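Local coordinates for protein EDTA monooxygenase (EDTA-degrading bacterium BNC1, PDB 5DQP) that is an EDTA monooxygenase that probably oxidises EDTA with molecular oxygen and reduced FMN, working with a partner flavin reductase, at residues S21-E24 against N28-R31; E36-S41 against Y71-I76. All coordinates share one frame; numbering follows the deposited sequence.

Contact 1: residues S21-E24 against N28-R31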
loop_
_atom_site.group_PDB
_atom_site.type_symbol
_atom_site.label_atom_id
_atom_site.label_comp_id
_atom_site.label_asym_id
_atom_site.label_seq_id
_atom_site.Cartn_x
_atom_site.Cartn_y
_atom_site.Cartn_z
ATOM N N SER A 21 -7.110 9.845 -22.333
ATOM C CA SER A 21 -6.377 8.624 -22.650
ATOM C C SER A 21 -7.197 7.384 -22.341
ATOM O O SER A 21 -7.019 6.353 -22.994
ATOM C CB SER A 21 -5.023 8.593 -21.919
ATOM O OG SER A 21 -5.138 8.686 -20.499
ATOM N N TRP A 22 -8.133 7.461 -21.389
ATOM C CA TRP A 22 -8.850 6.234 -21.069
ATOM C C TRP A 22 -9.884 5.850 -22.114
ATOM O O TRP A 22 -10.424 4.740 -22.042
ATOM C CB TRP A 22 -9.515 6.321 -19.702
ATOM C CG TRP A 22 -10.514 7.407 -19.507
ATOM C CD1 TRP A 22 -10.729 8.508 -20.306
ATOM C CD2 TRP A 22 -11.448 7.513 -18.417
ATOM N NE1 TRP A 22 -11.717 9.288 -19.758
ATOM C CE2 TRP A 22 -12.187 8.697 -18.614
ATOM C CE3 TRP A 22 -11.740 6.709 -17.302
ATOM C CZ2 TRP A 22 -13.201 9.107 -17.729
ATOM C CZ3 TRP A 22 -12.753 7.119 -16.422
ATOM C CH2 TRP A 22 -13.454 8.303 -16.636
ATOM N N ASN A 23 -10.190 6.735 -23.059
ATOM C CA ASN A 23 -11.011 6.413 -24.213
ATOM C C ASN A 23 -10.182 6.029 -25.451
ATOM O O ASN A 23 -10.763 5.762 -26.502
ATOM C CB ASN A 23 -11.934 7.597 -24.550
ATOM C CG ASN A 23 -13.126 7.698 -23.611
ATOM O OD1 ASN A 23 -13.819 6.702 -23.344
ATOM N ND2 ASN A 23 -13.374 8.906 -23.100
ATOM N N GLU A 24 -8.852 5.971 -25.340
ATOM C CA GLU A 24 -7.949 5.644 -26.435
ATOM C C GLU A 24 -7.500 4.184 -26.318
ATOM O O GLU A 24 -7.908 3.458 -25.411
ATOM C CB GLU A 24 -6.733 6.577 -26.429
ATOM C CG GLU A 24 -7.040 8.029 -26.687
ATOM C CD GLU A 24 -7.373 8.269 -28.126
ATOM O OE1 GLU A 24 -7.273 7.297 -28.907
ATOM O OE2 GLU A 24 -7.730 9.416 -28.479
ATOM N N ASN A 28 -11.472 0.905 -23.297
ATOM C CA ASN A 28 -12.203 0.410 -22.127
ATOM C C ASN A 28 -11.821 1.262 -20.922
ATOM O O ASN A 28 -10.774 1.065 -20.304
ATOM C CB ASN A 28 -11.917 -1.077 -21.894
ATOM C CG ASN A 28 -12.658 -1.644 -20.674
ATOM O OD1 ASN A 28 -13.490 -0.966 -20.056
ATOM N ND2 ASN A 28 -12.349 -2.889 -20.322
ATOM N N ARG A 29 -12.680 2.204 -20.556
ATOM C CA ARG A 29 -12.314 3.093 -19.462
ATOM C C ARG A 29 -12.047 2.330 -18.171
ATOM O O ARG A 29 -11.274 2.796 -17.325
ATOM C CB ARG A 29 -13.406 4.149 -19.266
ATOM C CG ARG A 29 -13.422 5.208 -20.397
ATOM C CD ARG A 29 -14.458 6.323 -20.125
ATOM N NE ARG A 29 -15.851 5.859 -20.092
ATOM C CZ ARG A 29 -16.630 5.733 -21.171
ATOM N NH1 ARG A 29 -16.163 6.017 -22.371
ATOM N NH2 ARG A 29 -17.872 5.295 -21.049
ATOM N N ALA A 30 -12.687 1.174 -17.986
ATOM C CA ALA A 30 -12.559 0.430 -16.737
ATOM C C ALA A 30 -11.201 -0.267 -16.578
ATOM O O ALA A 30 -10.957 -0.859 -15.518
ATOM C CB ALA A 30 -13.687 -0.609 -16.636
ATOM N N ARG A 31 -10.312 -0.228 -17.580
ATOM C CA ARG A 31 -9.018 -0.887 -17.419
ATOM C C ARG A 31 -8.122 -0.182 -16.413
ATOM O O ARG A 31 -7.160 -0.795 -15.944
ATOM C CB ARG A 31 -8.285 -0.980 -18.759
ATOM C CG ARG A 31 -7.954 0.374 -19.327
ATOM C CD ARG A 31 -7.340 0.242 -20.693
ATOM N NE ARG A 31 -6.583 1.432 -21.041
ATOM C CZ ARG A 31 -7.101 2.478 -21.667
ATOM N NH1 ARG A 31 -8.397 2.476 -22.007
ATOM N NH2 ARG A 31 -6.317 3.513 -21.958
#
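Arg29 lays its aliphatic chain over one face of the Trp22 indole, with Arg29 CD 3.6 Å from the centroid of the Trp22 six-membered ring in a CH-pi contact. Arg29 CG and CB lie against Trp22 CD2 and CE3 respectively. A bend at chi3 lifts the guanidinium away above the same face, its plane 71° from that of the ring, too far for more than a weak cation-pi attraction. Arg29 NH1 instead meets a lone pair of Asn23 OD1 at 2.6 Å, in the plane of both groups. Arginine suits this place, greasy along its stem and polar at its end. The segments are short 3-10 turns in the loop between strand 7-11 and helix 35-47 of the luciferase-like TIM barrel, at the subunit interface: Arg29 NH1 also bonds to Gly173 O of the second subunit and NH2 to its Glu170 O. Arg31 CG lies between its backbone N and carbonyl carbon (chi1 63°), and the extended chain brings the guanidinium back to residues 21-22. Arg31 NH2 bonds to Ser21 O at 3.1 Å, fairly straight (160°), with the oxygen near the guanidinium plane. NH1 makes two more bent bonds, to Trp22 O at 3.0 Å and to Asn28 O, standing above both carbonyl planes. A leucine in place of Arg31 would probably leave the Trp22 carbonyl without this donor and the turns less firmly joined. Asn28 OD1 accepts from Ala30 N in an Asx turn.

Contact 2: residues E36-S41 against Y71-I76; sequences ENYIRS and YPFDPI
Tyr38 reaches from helix 35-47 to the loop that leads into helix 75-85, and it meets Phe73 and Pro72 there. The bond from CA to CB points toward the loop, and CG, anti to the carbonyl carbon (chi1 -57°), sets the ring where CE2 and OH meet Phe73 and Pro72. Along the ring, Tyr38 CE2 lies 3.9 Å from Phe73 CE2, coming to the edge of the Phe73 ring, near its plane. One face of the Tyr38 ring is occupied by its helix neighbour Asn37, whose ND2 stands 3.6 Å above the centre of the Tyr38 ring. At the tip, Tyr38 OH lies 3.4 Å from Pro72 CG, a van der Waals touch of the hydroxyl oxygen on the CG corner of the proline ring. The polar need of this buried hydroxyl is met by a hydrogen bond to Ile32 O, just before the helix. Tyrosine thus fits twice over: its ring packs against Phe73 and against Leu78 and Ile82 of helix 75-85, and its oxygen ties back to the chain. Pro72 and Phe73 offer compact hydrocarbon surface, and Phe73 packs in addition on Leu115 of the second subunit. Immediately beyond, Asp74 is the N-cap of helix 75-85: its OD1 accepts from Val77 N and, weakly, from Ile76 N. Its OD2 takes a hydrogen bond from Gln108 of the second subunit, which ties the start of the helix to the dimer interface. Pro72 lies about 7 Å, side chain to side chain, from Asp57, a predicted FMN-binding residue. Such packing of one outer helix on the loop and helix of the next beta-alpha unit belongs to the TIM barrel of luciferase-like monooxygenases.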
loop_
_atom_site.group_PDB
_atom_site.type_symbol
_atom_site.label_atom_id
_atom_site.label_comp_id
_atom_site.label_asym_id
_atom_site.label_seq_id
_atom_site.Cartn_x
_atom_site.Cartn_y
_atom_site.Cartn_z
ATOM N N GLU A 36 -4.002 -5.919 -14.064
ATOM C CA GLU A 36 -3.295 -6.337 -15.273
ATOM C C GLU A 36 -2.964 -5.156 -16.173
ATOM O O GLU A 36 -1.963 -5.195 -16.897
ATOM C CB GLU A 36 -4.112 -7.379 -16.032
ATOM C CG GLU A 36 -4.292 -8.696 -15.260
ATOM C CD GLU A 36 -2.967 -9.316 -14.800
ATOM O OE1 GLU A 36 -1.990 -9.297 -15.594
ATOM O OE2 GLU A 36 -2.910 -9.819 -13.649
ATOM N N ASN A 37 -3.772 -4.096 -16.141
ATOM C CA ASN A 37 -3.405 -2.880 -16.855
ATOM C C ASN A 37 -2.038 -2.374 -16.404
ATOM O O ASN A 37 -1.253 -1.882 -17.216
ATOM C CB ASN A 37 -4.474 -1.806 -16.636
ATOM C CG ASN A 37 -4.169 -0.504 -17.363
ATOM O OD1 ASN A 37 -4.257 -0.435 -18.586
ATOM N ND2 ASN A 37 -3.844 0.553 -16.600
ATOM N N TYR A 38 -1.744 -2.457 -15.111
ATOM C CA TYR A 38 -0.456 -1.969 -14.628
ATOM C C TYR A 38 0.636 -3.013 -14.787
ATOM O O TYR A 38 1.784 -2.660 -15.066
ATOM C CB TYR A 38 -0.587 -1.513 -13.171
ATOM C CG TYR A 38 -1.665 -0.459 -13.081
ATOM C CD1 TYR A 38 -1.367 0.884 -13.328
ATOM C CD2 TYR A 38 -2.979 -0.810 -12.813
ATOM C CE1 TYR A 38 -2.348 1.853 -13.303
ATOM C CE2 TYR A 38 -3.982 0.151 -12.770
ATOM C CZ TYR A 38 -3.657 1.486 -13.034
ATOM O OH TYR A 38 -4.638 2.452 -13.011
ATOM N N ILE A 39 0.299 -4.297 -14.641
ATOM C CA ILE A 39 1.287 -5.339 -14.905
ATOM C C ILE A 39 1.798 -5.205 -16.330
ATOM O O ILE A 39 3.008 -5.255 -16.582
ATOM C CB ILE A 39 0.699 -6.744 -14.659
ATOM C CG1 ILE A 39 0.165 -6.893 -13.231
ATOM C CG2 ILE A 39 1.755 -7.826 -14.950
ATOM C CD1 ILE A 39 1.184 -6.609 -12.164
ATOM N N ARG A 40 0.872 -5.061 -17.287
ATOM C CA ARG A 40 1.266 -4.930 -18.681
ATOM C C ARG A 40 2.277 -3.800 -18.855
ATOM O O ARG A 40 3.319 -3.975 -19.498
ATOM C CB ARG A 40 0.029 -4.716 -19.555
ATOM C CG ARG A 40 0.303 -4.637 -21.073
ATOM C CD ARG A 40 -0.987 -5.001 -21.871
ATOM N NE ARG A 40 -0.989 -4.524 -23.258
ATOM C CZ ARG A 40 -2.036 -4.601 -24.086
ATOM N NH1 ARG A 40 -3.185 -5.143 -23.679
ATOM N NH2 ARG A 40 -1.940 -4.121 -25.330
ATOM N N SER A 41 2.004 -2.641 -18.253
ATOM C CA SER A 41 2.921 -1.518 -18.419
ATOM C C SER A 41 4.229 -1.755 -17.690
ATOM O O SER A 41 5.295 -1.351 -18.175
ATOM C CB SER A 41 2.282 -0.227 -17.922
ATOM O OG SER A 41 1.384 0.237 -18.890
ATOM N N TYR A 71 -5.470 9.170 -10.265
ATOM C CA TYR A 71 -5.084 8.418 -9.079
ATOM C C TYR A 71 -6.154 7.392 -8.712
ATOM O O TYR A 71 -6.778 7.485 -7.647
ATOM C CB TYR A 71 -4.835 9.383 -7.921
ATOM C CG TYR A 71 -4.197 10.716 -8.329
ATOM C CD1 TYR A 71 -2.898 10.764 -8.822
ATOM C CD2 TYR A 71 -4.884 11.916 -8.186
ATOM C CE1 TYR A 71 -2.300 11.968 -9.174
ATOM C CE2 TYR A 71 -4.291 13.139 -8.545
ATOM C CZ TYR A 71 -3.002 13.147 -9.018
ATOM O OH TYR A 71 -2.406 14.324 -9.361
ATOM N N PRO A 72 -6.381 6.379 -9.554
ATOM C CA PRO A 72 -7.447 5.414 -9.229
ATOM C C PRO A 72 -7.140 4.520 -8.014
ATOM O O PRO A 72 -8.081 3.921 -7.476
ATOM C CB PRO A 72 -7.607 4.603 -10.534
ATOM C CG PRO A 72 -6.310 4.773 -11.243
ATOM C CD PRO A 72 -5.810 6.145 -10.892
ATOM N N PHE A 73 -5.887 4.431 -7.551
ATOM C CA PHE A 73 -5.509 3.548 -6.450
ATOM C C PHE A 73 -4.465 4.202 -5.554
ATOM O O PHE A 73 -3.639 5.001 -6.011
ATOM C CB PHE A 73 -4.876 2.241 -6.914
ATOM C CG PHE A 73 -5.778 1.352 -7.656
ATOM C CD1 PHE A 73 -6.783 0.649 -6.999
ATOM C CD2 PHE A 73 -5.602 1.168 -9.019
ATOM C CE1 PHE A 73 -7.618 -0.203 -7.696
ATOM C CE2 PHE A 73 -6.425 0.326 -9.718
ATOM C CZ PHE A 73 -7.446 -0.367 -9.052
ATOM N N ASP A 74 -4.470 3.806 -4.283
ATOM C CA ASP A 74 -3.355 4.136 -3.405
ATOM C C ASP A 74 -2.058 3.616 -4.013
ATOM O O ASP A 74 -1.997 2.452 -4.432
ATOM C CB ASP A 74 -3.529 3.539 -2.011
ATOM C CG ASP A 74 -2.398 3.952 -1.072
ATOM O OD1 ASP A 74 -1.333 3.293 -1.110
ATOM O OD2 ASP A 74 -2.555 4.951 -0.328
ATOM N N PRO A 75 -1.015 4.428 -4.076
ATOM C CA PRO A 75 0.187 4.032 -4.825
ATOM C C PRO A 75 1.042 3.012 -4.093
ATOM O O PRO A 75 1.685 2.188 -4.744
ATOM C CB PRO A 75 0.931 5.363 -5.020
ATOM C CG PRO A 75 0.424 6.246 -3.944
ATOM C CD PRO A 75 -1.018 5.868 -3.758
ATOM N N ILE A 76 1.070 3.053 -2.760
ATOM C CA ILE A 76 1.816 2.046 -1.999
ATOM C C ILE A 76 1.218 0.662 -2.240
ATOM O O ILE A 76 1.941 -0.301 -2.523
ATOM C CB ILE A 76 1.840 2.412 -0.496
ATOM C CG1 ILE A 76 2.407 3.829 -0.285
ATOM C CG2 ILE A 76 2.701 1.443 0.290
ATOM C CD1 ILE A 76 2.424 4.312 1.198
#

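In the fold
From the N terminus, the chain leaves strand 7-11 and enters a long loop in which contact 1 closes a short loop, with three residues between its segments. It then runs almost directly into helix 35-47, where contact 2 opens; the two are in series and neither encloses the other. The second closure is much wider, taking in the rest of that helix and strand 52-55 before the chain returns at 71-76 and starts helix 75-85. The contacts meet where Arg31 O packs on Asn37 CB. Contact 1 holds the loop before the helix to itself; contact 2 ties the helix to the neighbouring beta-alpha unit, and both reach the second subunit.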